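Local coordinates for 4-alpha-glucanotransferase (Aquifex aeolicus, PDB 1TZ7), which belongs to the 4-alpha-glucanotransferase family, also known as amylomaltase or disproportionating enzyme, and is built around a parallel beta/alpha barrel, at residues 440-445 with 453-458. Numbering follows the deposited sequence.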
loop_
_atom_site.group_PDB
_atom_site.type_symbol
_atom_site.label_atom_id
_atom_site.label_comp_id
_atom_site.label_asym_id
_atom_site.label_seq_id
_atom_site.Cartn_x
_atom_site.Cartn_y
_atom_site.Cartn_z
ATOM N N GLU A 440 18.238 19.902 2.901
ATOM C CA GLU A 440 18.949 20.110 1.639
ATOM C C GLU A 440 18.391 19.214 0.542
ATOM O O GLU A 440 18.275 19.633 -0.619
ATOM C CB GLU A 440 20.451 19.846 1.816
ATOM C CG GLU A 440 21.334 21.048 1.524
ATOM C CD GLU A 440 20.907 22.283 2.286
ATOM O OE1 GLU A 440 20.264 23.165 1.680
ATOM O OE2 GLU A 440 21.215 22.372 3.492
ATOM N N LEU A 441 18.035 17.985 0.908
ATOM C CA LEU A 441 17.558 17.010 -0.064
ATOM C C LEU A 441 16.095 17.219 -0.377
ATOM O O LEU A 441 15.648 16.925 -1.478
ATOM C CB LEU A 441 17.793 15.580 0.449
ATOM C CG LEU A 441 19.267 15.156 0.601
ATOM C CD1 LEU A 441 19.413 13.650 0.508
ATOM C CD2 LEU A 441 20.147 15.838 -0.433
ATOM N N ILE A 442 15.341 17.730 0.593
ATOM C CA ILE A 442 13.971 18.152 0.339
ATOM C C ILE A 442 13.957 19.266 -0.715
ATOM O O ILE A 442 13.176 19.224 -1.652
ATOM C CB ILE A 442 13.293 18.626 1.644
ATOM C CG1 ILE A 442 12.890 17.415 2.501
ATOM C CG2 ILE A 442 12.054 19.474 1.333
ATOM C CD1 ILE A 442 12.641 17.751 3.964
ATOM N N ARG A 443 14.838 20.252 -0.551
ATOM C CA ARG A 443 14.962 21.348 -1.523
ATOM C C ARG A 443 15.278 20.825 -2.926
ATOM O O ARG A 443 14.712 21.294 -3.901
ATOM C CB ARG A 443 16.044 22.325 -1.093
ATOM C CG ARG A 443 15.632 23.254 0.031
ATOM C CD ARG A 443 16.719 24.224 0.447
ATOM N NE ARG A 443 16.367 24.960 1.659
ATOM C CZ ARG A 443 15.753 26.143 1.674
ATOM N NH1 ARG A 443 15.413 26.740 0.538
ATOM N NH2 ARG A 443 15.479 26.733 2.832
ATOM N N LEU A 444 16.189 19.850 -3.011
ATOM C CA LEU A 444 16.589 19.266 -4.302
ATOM C C LEU A 444 15.398 18.566 -4.982
ATOM O O LEU A 444 15.212 18.664 -6.197
ATOM C CB LEU A 444 17.734 18.258 -4.098
ATOM C CG LEU A 444 19.163 18.637 -4.554
ATOM C CD1 LEU A 444 19.346 20.116 -4.758
ATOM C CD2 LEU A 444 20.179 18.111 -3.569
ATOM N N VAL A 445 14.605 17.863 -4.193
ATOM C CA VAL A 445 13.432 17.191 -4.709
ATOM C C VAL A 445 12.376 18.227 -5.177
ATOM O O VAL A 445 11.776 18.074 -6.238
ATOM C CB VAL A 445 12.826 16.242 -3.644
ATOM C CG1 VAL A 445 11.422 15.805 -4.039
ATOM C CG2 VAL A 445 13.726 15.034 -3.447
ATOM N N ALA A 453 6.235 15.748 -6.240
ATOM C CA ALA A 453 7.320 15.600 -5.278
ATOM C C ALA A 453 6.754 15.123 -3.951
ATOM O O ALA A 453 5.872 15.759 -3.388
ATOM C CB ALA A 453 8.033 16.904 -5.097
ATOM N N ILE A 454 7.263 13.998 -3.454
ATOM C CA ILE A 454 6.723 13.380 -2.241
ATOM C C ILE A 454 7.798 13.260 -1.180
ATOM O O ILE A 454 8.866 12.706 -1.426
ATOM C CB ILE A 454 6.133 11.985 -2.559
ATOM C CG1 ILE A 454 5.064 12.088 -3.664
ATOM C CG2 ILE A 454 5.539 11.346 -1.285
ATOM C CD1 ILE A 454 3.689 12.443 -3.162
ATOM N N ILE A 455 7.509 13.793 0.004
ATOM C CA ILE A 455 8.404 13.683 1.155
ATOM C C ILE A 455 7.871 12.612 2.103
ATOM O O ILE A 455 6.727 12.677 2.521
ATOM C CB ILE A 455 8.466 15.039 1.903
ATOM C CG1 ILE A 455 8.810 16.178 0.932
ATOM C CG2 ILE A 455 9.479 14.983 3.036
ATOM C CD1 ILE A 455 8.484 17.554 1.471
ATOM N N GLN A 456 8.705 11.634 2.453
ATOM C CA GLN A 456 8.345 10.708 3.521
ATOM C C GLN A 456 8.275 11.463 4.843
ATOM O O GLN A 456 9.122 12.300 5.130
ATOM C CB GLN A 456 9.341 9.534 3.622
ATOM C CG GLN A 456 8.710 8.278 4.255
ATOM C CD GLN A 456 9.681 7.106 4.417
ATOM O OE1 GLN A 456 9.269 6.010 4.807
ATOM N NE2 GLN A 456 10.955 7.334 4.125
ATOM N N MET A 457 7.255 11.167 5.638
ATOM C CA MET A 457 6.978 11.941 6.846
ATOM C C MET A 457 8.193 11.955 7.768
ATOM O O MET A 457 8.497 12.971 8.375
ATOM C CB MET A 457 5.764 11.369 7.584
ATOM C CG MET A 457 5.320 12.202 8.780
ATOM S SD MET A 457 4.704 13.835 8.292
ATOM C CE MET A 457 3.918 14.355 9.800
ATOM N N GLN A 458 8.889 10.819 7.852
ATOM C CA GLN A 458 10.068 10.685 8.721
ATOM C C GLN A 458 11.162 11.690 8.351
ATOM O O GLN A 458 11.924 12.137 9.214
ATOM C CB GLN A 458 10.638 9.258 8.635
ATOM C CG GLN A 458 9.751 8.189 9.262
ATOM C CD GLN A 458 8.883 7.475 8.236
ATOM O OE1 GLN A 458 8.264 8.114 7.393
ATOM N NE2 GLN A 458 8.844 6.153 8.307
#
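I442 and V445, one turn apart on helix 437-447, meet I455 and A453 on strand 452-456, whose backbone runs past that helix in the opposite sense. The CA atoms of V445 and A453 are 6.3 Å apart and those of I442 and I455 7.2 Å, so helix and strand lie close at both places. No hydrogen bond crosses the interface: the helix satisfies its own amides, as from V445 N to L441 O, while A453, I454 and I455 bond to the neighbouring strands 23-27 and 397-400. Alternation along the strand presents A453 and I455 to the helix and turns I454 to the other face of the sheet. At the closer end V445 CG1, held anti to its own backbone nitrogen (chi1 166°), meets A453 CB at 3.7 Å; a lone methyl suits this place, since the helix backbone comes so near that V445 O is also 4.1 Å from A453 CB. Where the backbones stand wider, two beta-branched isoleucines span the gap, their side chains crossing at about a right angle. I455 extends its chain (chi2 162°) to place CD1 4.1 Å from I442 CG2. L497 and I494 of helix 491-500 add to this apolar layer. A helix packed on the strand that follows it, through a short connection, is the alpha-to-beta step of a beta/alpha barrel, here leading into strand 452-456, the last of the eight parallel strands.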